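Local coordinates for L-aspartate semialdehyde sulfurtransferase (Methanocaldococcus jannaschii, PDB 3KPD), which probably acts with MJ0099 to make homocysteine from aspartate semialdehyde and sulfide, and binds S-adenosyl-L-methionine and methylthioadenosine through its C-terminal CBS domain pair, at the 5'-deoxy-5'-methylthioadenosine site. Coordinates in Å, arbitrary orientation; residue numbers count along the deposited sequence, not the author numbering.

Site 1: the 5'-deoxy-5'-methylthioadenosine site. Residues 47, 49, 51-52, 69, 71-73, 92-93, 95-97. With MTA (5'-deoxy-5'-methylthioadenosine), chain B.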
loop_
_atom_site.group_PDB
_atom_site.type_symbol
_atom_site.label_atom_id
_atom_site.label_comp_id
_atom_site.label_asym_id
_atom_site.label_seq_id
_atom_site.Cartn_x
_atom_site.Cartn_y
_atom_site.Cartn_z
ATOM N N ILE A 47 4.708 6.494 11.899
ATOM C CA ILE A 47 4.798 6.311 10.464
ATOM C C ILE A 47 3.496 6.653 9.758
ATOM O O ILE A 47 2.418 6.250 10.192
ATOM C CB ILE A 47 5.236 4.877 10.110
ATOM C CG1 ILE A 47 5.637 4.789 8.626
ATOM C CG2 ILE A 47 4.170 3.858 10.548
ATOM C CD1 ILE A 47 6.338 3.501 8.240
ATOM N N THR A 49 1.609 6.399 5.929
ATOM C CA THR A 49 1.583 5.847 4.584
ATOM C C THR A 49 0.287 6.321 3.953
ATOM O O THR A 49 -0.612 6.746 4.668
ATOM C CB THR A 49 1.593 4.307 4.575
ATOM O OG1 THR A 49 0.297 3.811 4.941
ATOM C CG2 THR A 49 2.648 3.742 5.519
ATOM N N TRP A 51 -2.294 5.115 3.232
ATOM C CA TRP A 51 -3.466 4.592 3.905
ATOM C C TRP A 51 -3.985 5.585 4.942
ATOM O O TRP A 51 -5.187 5.851 5.011
ATOM C CB TRP A 51 -3.138 3.275 4.577
ATOM C CG TRP A 51 -4.244 2.809 5.455
ATOM C CD1 TRP A 51 -4.391 3.038 6.804
ATOM C CD2 TRP A 51 -5.389 2.061 5.050
ATOM N NE1 TRP A 51 -5.555 2.462 7.251
ATOM C CE2 TRP A 51 -6.178 1.847 6.195
ATOM C CE3 TRP A 51 -5.812 1.532 3.830
ATOM C CZ2 TRP A 51 -7.348 1.128 6.156
ATOM C CZ3 TRP A 51 -6.977 0.833 3.794
ATOM C CH2 TRP A 51 -7.737 0.637 4.946
ATOM N N ASP A 52 -3.076 6.114 5.756
ATOM C CA ASP A 52 -3.416 7.154 6.710
ATOM C C ASP A 52 -4.002 8.391 6.010
ATOM O O ASP A 52 -4.956 8.985 6.501
ATOM C CB ASP A 52 -2.195 7.539 7.546
ATOM C CG ASP A 52 -1.478 6.329 8.136
ATOM O OD1 ASP A 52 -2.098 5.554 8.890
ATOM O OD2 ASP A 52 -0.275 6.151 7.854
ATOM N N THR A 69 0.644 6.110 12.677
ATOM C CA THR A 69 0.645 4.878 13.437
ATOM C C THR A 69 1.723 4.972 14.494
ATOM O O THR A 69 2.909 4.747 14.222
ATOM C CB THR A 69 0.813 3.641 12.556
ATOM O OG1 THR A 69 -0.360 3.501 11.747
ATOM C CG2 THR A 69 0.991 2.373 13.410
ATOM N N ASN A 71 2.847 3.429 16.996
ATOM C CA ASN A 71 3.774 2.339 17.248
ATOM C C ASN A 71 4.246 1.609 15.980
ATOM O O ASN A 71 3.568 0.695 15.475
ATOM C CB ASN A 71 3.145 1.358 18.231
ATOM C CG ASN A 71 3.828 0.018 18.216
ATOM O OD1 ASN A 71 4.931 -0.154 18.768
ATOM N ND2 ASN A 71 3.185 -0.951 17.557
ATOM N N VAL A 72 5.442 1.999 15.525
ATOM C CA VAL A 72 6.065 1.582 14.258
ATOM C C VAL A 72 6.919 0.334 14.382
ATOM O O VAL A 72 7.701 0.221 15.303
ATOM C CB VAL A 72 6.980 2.716 13.739
ATOM C CG1 VAL A 72 7.620 2.379 12.404
ATOM C CG2 VAL A 72 6.192 3.982 13.604
ATOM N N ILE A 73 6.789 -0.576 13.422
ATOM C CA ILE A 73 7.622 -1.771 13.334
ATOM C C ILE A 73 8.849 -1.470 12.468
ATOM O O ILE A 73 8.716 -1.000 11.341
ATOM C CB ILE A 73 6.804 -2.967 12.768
ATOM C CG1 ILE A 73 5.723 -3.398 13.755
ATOM C CG2 ILE A 73 7.668 -4.189 12.514
ATOM C CD1 ILE A 73 4.359 -2.701 13.592
ATOM N N ASN A 92 1.735 -7.702 7.914
ATOM C CA ASN A 92 1.099 -7.164 6.718
ATOM C C ASN A 92 1.302 -5.674 6.507
ATOM O O ASN A 92 0.369 -4.860 6.589
ATOM C CB ASN A 92 -0.355 -7.616 6.596
ATOM C CG ASN A 92 -0.492 -8.818 5.669
ATOM O OD1 ASN A 92 -1.063 -9.860 6.044
ATOM N ND2 ASN A 92 0.061 -8.690 4.451
ATOM N N ILE A 93 2.563 -5.352 6.253
ATOM C CA ILE A 93 3.035 -4.010 6.001
ATOM C C ILE A 93 4.128 -4.163 4.949
ATOM O O ILE A 93 4.726 -5.246 4.803
ATOM C CB ILE A 93 3.617 -3.345 7.264
ATOM C CG1 ILE A 93 4.554 -4.291 8.006
ATOM C CG2 ILE A 93 2.510 -2.892 8.198
ATOM C CD1 ILE A 93 5.501 -3.575 8.924
ATOM N N GLY A 95 6.720 -1.815 4.402
ATOM C CA GLY A 95 7.897 -0.988 4.656
ATOM C C GLY A 95 8.267 -0.805 6.105
ATOM O O GLY A 95 7.416 -0.581 6.956
ATOM N N VAL A 96 9.552 -0.901 6.389
ATOM C CA VAL A 96 10.045 -0.594 7.712
ATOM C C VAL A 96 11.151 0.442 7.678
ATOM O O VAL A 96 12.059 0.336 6.859
ATOM C CB VAL A 96 10.601 -1.838 8.402
ATOM C CG1 VAL A 96 9.469 -2.743 8.805
ATOM C CG2 VAL A 96 11.593 -2.567 7.499
ATOM N N PRO A 97 11.076 1.441 8.568
ATOM C CA PRO A 97 12.248 2.289 8.845
ATOM C C PRO A 97 13.376 1.474 9.452
ATOM O O PRO A 97 13.134 0.589 10.252
ATOM C CB PRO A 97 11.747 3.308 9.868
ATOM C CG PRO A 97 10.275 3.076 10.031
ATOM C CD PRO A 97 9.864 1.847 9.302
HETATM C CS MTA B . -0.933 -2.052 6.888
HETATM S "S5'" MTA B . -1.714 -0.480 6.680
HETATM C "C5'" MTA B . -2.593 -0.092 8.154
HETATM C "C4'" MTA B . -1.659 0.723 9.036
HETATM O "O4'" MTA B . -0.340 0.201 8.940
HETATM C "C2'" MTA B . -0.064 2.482 8.531
HETATM O "O2'" MTA B . 0.276 3.735 9.139
HETATM C "C3'" MTA B . -1.557 2.191 8.628
HETATM O "O3'" MTA B . -2.220 3.003 9.614
HETATM C "C1'" MTA B . 0.524 1.278 9.262
HETATM N N9 MTA B . 1.928 0.892 8.974
HETATM C C8 MTA B . 2.542 0.801 7.790
HETATM N N7 MTA B . 3.836 0.406 7.944
HETATM C C5 MTA B . 4.060 0.226 9.256
HETATM C C6 MTA B . 5.205 -0.178 10.121
HETATM N N6 MTA B . 6.418 -0.492 9.596
HETATM N N1 MTA B . 4.997 -0.226 11.458
HETATM C C2 MTA B . 3.804 0.083 11.998
HETATM N N3 MTA B . 2.734 0.454 11.280
HETATM C C4 MTA B . 2.794 0.545 9.927
#
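This pocket is one of the adenosine-binding clefts of the C-terminal CBS domain pair, here holding 5'-deoxy-5'-methylthioadenosine. Residues of this cleft also bind S-adenosyl-L-methionine. The end of strand 44-49 and the start of helix 50-58 form the ribose side. The loop from Thr69 to Ile73 serves both ends, with Thr69 at the ribose and Ile73 at the adenine; the segment running from Asn92 into strand 95-99 also holds the base. Backbone groups read the adenine. The amide N of Ile73 donates to N1 of MTA at 2.7 Å, nearly straight at 175°. The 6-amino group, MTA N6, gives one hydrogen to Ile73 O, in the carbonyl plane on a lone pair, and the other to Gly95 O at 2.8 Å. Two isoleucines sandwich the purine. Ile47 puts CG2 over one face, 3.7 Å from the centroid of the MTA six-membered ring. Ile93 lays CG2 over the imidazole part of the opposite face, and its CD1 reaches toward C6. Asp52, with CG beside its backbone N (chi1 -49°), faces the ribose diol with both oxygens. Asp52 OD1 accepts a hydrogen bond from MTA O3' at 2.7 Å and Asp52 OD2 one from MTA O2' at 2.8 Å, each on a syn lone pair. The anti lone pair of Asp52 OD2 accepts a hydrogen bond from the amide N of Thr49 at 2.7 Å, which fixes the carboxylate. An alanine at Asp52 would probably weaken the hold on both ribose hydroxyls and leave the Thr49 amide without this acceptor. Thr69 OG1 bonds MTA O2' at 2.7 Å and also accepts from O3'. Trp51, CG anti to its backbone N (chi1 171°), brings CD1 of its indole within 3.5 Å of C3' of MTA; the thioether S5' lies above one indole face, toward the rim.

Site 2: the 5'-deoxy-5'-methylthioadenosine site. Residues 8, 10-12, 31-32, 34, 36, 108, 110, 112-113. With MTA (5'-deoxy-5'-methylthioadenosine), chain C.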
loop_
_atom_site.group_PDB
_atom_site.type_symbol
_atom_site.label_atom_id
_atom_site.label_comp_id
_atom_site.label_asym_id
_atom_site.label_seq_id
_atom_site.Cartn_x
_atom_site.Cartn_y
_atom_site.Cartn_z
ATOM N N SER A 8 17.000 1.907 1.460
ATOM C CA SER A 8 16.959 3.203 0.784
ATOM C C SER A 8 17.613 4.306 1.618
ATOM O O SER A 8 17.270 4.576 2.768
ATOM C CB SER A 8 15.546 3.558 0.335
ATOM O OG SER A 8 15.127 2.652 -0.665
ATOM N N PRO A 10 19.543 7.628 1.871
ATOM C CA PRO A 10 19.205 8.687 2.828
ATOM C C PRO A 10 17.688 8.665 3.085
ATOM O O PRO A 10 16.905 8.705 2.130
ATOM C CB PRO A 10 19.639 9.974 2.111
ATOM C CG PRO A 10 19.769 9.603 0.657
ATOM C CD PRO A 10 19.515 8.125 0.485
ATOM N N PRO A 11 17.262 8.574 4.355
ATOM C CA PRO A 11 15.811 8.501 4.582
ATOM C C PRO A 11 15.096 9.825 4.335
ATOM O O PRO A 11 15.696 10.883 4.510
ATOM C CB PRO A 11 15.699 8.098 6.061
ATOM C CG PRO A 11 16.975 8.561 6.678
ATOM C CD PRO A 11 18.031 8.460 5.610
ATOM N N ILE A 12 13.839 9.756 3.900
ATOM C CA ILE A 12 12.993 10.935 3.874
ATOM C C ILE A 12 12.066 10.863 5.067
ATOM O O ILE A 12 11.272 9.934 5.206
ATOM C CB ILE A 12 12.132 11.062 2.619
ATOM C CG1 ILE A 12 12.938 10.793 1.358
ATOM C CG2 ILE A 12 11.518 12.450 2.539
ATOM C CD1 ILE A 12 12.051 10.609 0.143
ATOM N N ASN A 31 7.708 9.494 -4.961
ATOM C CA ASN A 31 7.141 8.239 -5.437
ATOM C C ASN A 31 7.230 7.158 -4.355
ATOM O O ASN A 31 7.537 6.002 -4.627
ATOM C CB ASN A 31 7.825 7.788 -6.739
ATOM C CG ASN A 31 7.040 6.720 -7.462
ATOM O OD1 ASN A 31 5.807 6.686 -7.391
ATOM N ND2 ASN A 31 7.745 5.831 -8.149
ATOM N N ILE A 32 6.949 7.552 -3.123
ATOM C CA ILE A 32 7.104 6.674 -1.972
ATOM C C ILE A 32 5.766 6.389 -1.295
ATOM O O ILE A 32 4.815 7.135 -1.469
ATOM C CB ILE A 32 8.099 7.273 -0.961
ATOM C CG1 ILE A 32 7.654 8.684 -0.567
ATOM C CG2 ILE A 32 9.527 7.289 -1.566
ATOM C CD1 ILE A 32 8.001 9.040 0.870
ATOM N N HIS A 34 5.837 5.485 2.202
ATOM C CA HIS A 34 6.158 5.385 3.622
ATOM C C HIS A 34 6.845 6.624 4.073
ATOM O O HIS A 34 7.880 6.995 3.529
ATOM C CB HIS A 34 7.059 4.179 3.898
ATOM C CG HIS A 34 6.384 2.870 3.657
ATOM N ND1 HIS A 34 6.378 2.251 2.428
ATOM C CD2 HIS A 34 5.644 2.089 4.478
ATOM C CE1 HIS A 34 5.689 1.128 2.512
ATOM N NE2 HIS A 34 5.230 1.007 3.743
ATOM N N PRO A 36 8.327 8.138 7.506
ATOM C CA PRO A 36 8.645 8.126 8.924
ATOM C C PRO A 36 8.549 9.531 9.491
ATOM O O PRO A 36 9.109 10.483 8.941
ATOM C CB PRO A 36 10.088 7.611 8.970
ATOM C CG PRO A 36 10.323 6.984 7.668
ATOM C CD PRO A 36 9.486 7.745 6.692
ATOM N N ILE A 108 15.299 2.930 5.150
ATOM C CA ILE A 108 14.019 2.261 5.006
ATOM C C ILE A 108 14.127 1.123 4.014
ATOM O O ILE A 108 14.795 1.260 3.006
ATOM C CB ILE A 108 12.945 3.252 4.557
ATOM C CG1 ILE A 108 11.576 2.599 4.526
ATOM C CG2 ILE A 108 13.275 3.796 3.195
ATOM C CD1 ILE A 108 10.463 3.623 4.636
ATOM N N THR A 110 11.632 -1.443 1.769
ATOM C CA THR A 110 10.288 -1.807 1.350
ATOM C C THR A 110 10.356 -3.136 0.632
ATOM O O THR A 110 11.406 -3.509 0.130
ATOM C CB THR A 110 9.730 -0.772 0.420
ATOM O OG1 THR A 110 10.642 -0.588 -0.664
ATOM C CG2 THR A 110 9.597 0.537 1.146
ATOM N N GLU A 112 9.307 -3.654 -2.099
ATOM C CA GLU A 112 9.823 -3.140 -3.364
ATOM C C GLU A 112 11.335 -3.390 -3.548
ATOM O O GLU A 112 11.773 -3.634 -4.660
ATOM C CB GLU A 112 9.497 -1.645 -3.503
ATOM C CG GLU A 112 8.001 -1.302 -3.736
ATOM C CD GLU A 112 7.200 -0.947 -2.460
ATOM O OE1 GLU A 112 6.895 0.247 -2.231
ATOM O OE2 GLU A 112 6.855 -1.872 -1.693
ATOM N N ASP A 113 12.114 -3.341 -2.465
ATOM C CA ASP A 113 13.563 -3.588 -2.499
ATOM C C ASP A 113 13.865 -5.081 -2.350
ATOM O O ASP A 113 14.700 -5.628 -3.068
ATOM C CB ASP A 113 14.291 -2.811 -1.385
ATOM C CG ASP A 113 13.837 -1.347 -1.264
ATOM O OD1 ASP A 113 13.986 -0.581 -2.239
ATOM O OD2 ASP A 113 13.356 -0.950 -0.179
HETATM C CS MTA C . 8.350 2.819 -3.109
HETATM S "S5'" MTA C . 9.521 2.190 -4.282
HETATM C "C5'" MTA C . 10.736 3.445 -4.587
HETATM C "C4'" MTA C . 11.791 3.531 -3.467
HETATM O "O4'" MTA C . 11.451 4.438 -2.418
HETATM C "C2'" MTA C . 11.853 2.465 -1.300
HETATM O "O2'" MTA C . 12.779 1.775 -0.444
HETATM C "C3'" MTA C . 12.092 2.210 -2.781
HETATM O "O3'" MTA C . 13.465 1.971 -3.081
HETATM C "C1'" MTA C . 12.059 3.960 -1.222
HETATM N N9 MTA C . 11.436 4.638 -0.068
HETATM C C8 MTA C . 10.187 4.489 0.407
HETATM N N7 MTA C . 9.954 5.303 1.467
HETATM C C5 MTA C . 11.073 6.002 1.670
HETATM C C6 MTA C . 11.520 7.038 2.622
HETATM N N6 MTA C . 10.685 7.496 3.571
HETATM N N1 MTA C . 12.773 7.529 2.497
HETATM C C2 MTA C . 13.616 7.078 1.538
HETATM N N3 MTA C . 13.287 6.133 0.639
HETATM C C4 MTA C . 12.046 5.575 0.651
#
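Asp113 turns CG beside its backbone N (chi1 -46°), and Ser8 turns OG the same way (chi1 -66°), so that both meet the ribose diol of 5'-deoxy-5'-methylthioadenosine in this second CBS-domain cleft. The carboxylate spans the diol: Asp113 OD1 accepts a hydrogen bond from MTA O3' at 2.7 Å and Asp113 OD2 one from MTA O2' at 2.8 Å, both on syn lone pairs. Ser8 OG bonds O2' and, at 3.0 Å, O3' of MTA. Thr110, at the end of strand 105-110, anchors the acid. Its amide N reaches the anti lone pair of Asp113 OD2 at 2.6 Å, while its hydroxyl OG1, set between the backbone N and C (chi1 54°), meets OD2 from above the carboxylate plane. OD2 therefore accepts from three donors, which would probably favour a charged carboxylate. Over the purine, Ile108 places CG2 on one face, 3.3 Å from the centroid of the MTA six-membered ring. Ile32 presses CG2 on the other face, over the imidazole part. Ile12 N donates to N1 of MTA at 2.8 Å, and N6 returns a bond to Ile12 O on an in-plane lone pair. MTA N6 also donates to His34 O at 2.8 Å, lying above that carbonyl plane. On helix 111-114, Glu112 holds CG beside its backbone N, and this CG lies alongside the thioether S5' of MTA.

Site 1 and site 2 lie about 11 Å apart, measured between the centres of their C-alpha atoms. None of the residues lining one site lines the other, yet they draw on both CBS repeats crosswise. Site 1 takes its ribose acid from helix 50-58 and its base-reading carbonyls from Ile73 and strand 95-99. Site 2 takes the acid from helix 111-114 and those carbonyls from Ile12 and strand 34-38. Each ligand thus bridges the two repeats of the pair. The protein is a homodimer with four such sites, and their filling drives it progressively from an open to a closed form.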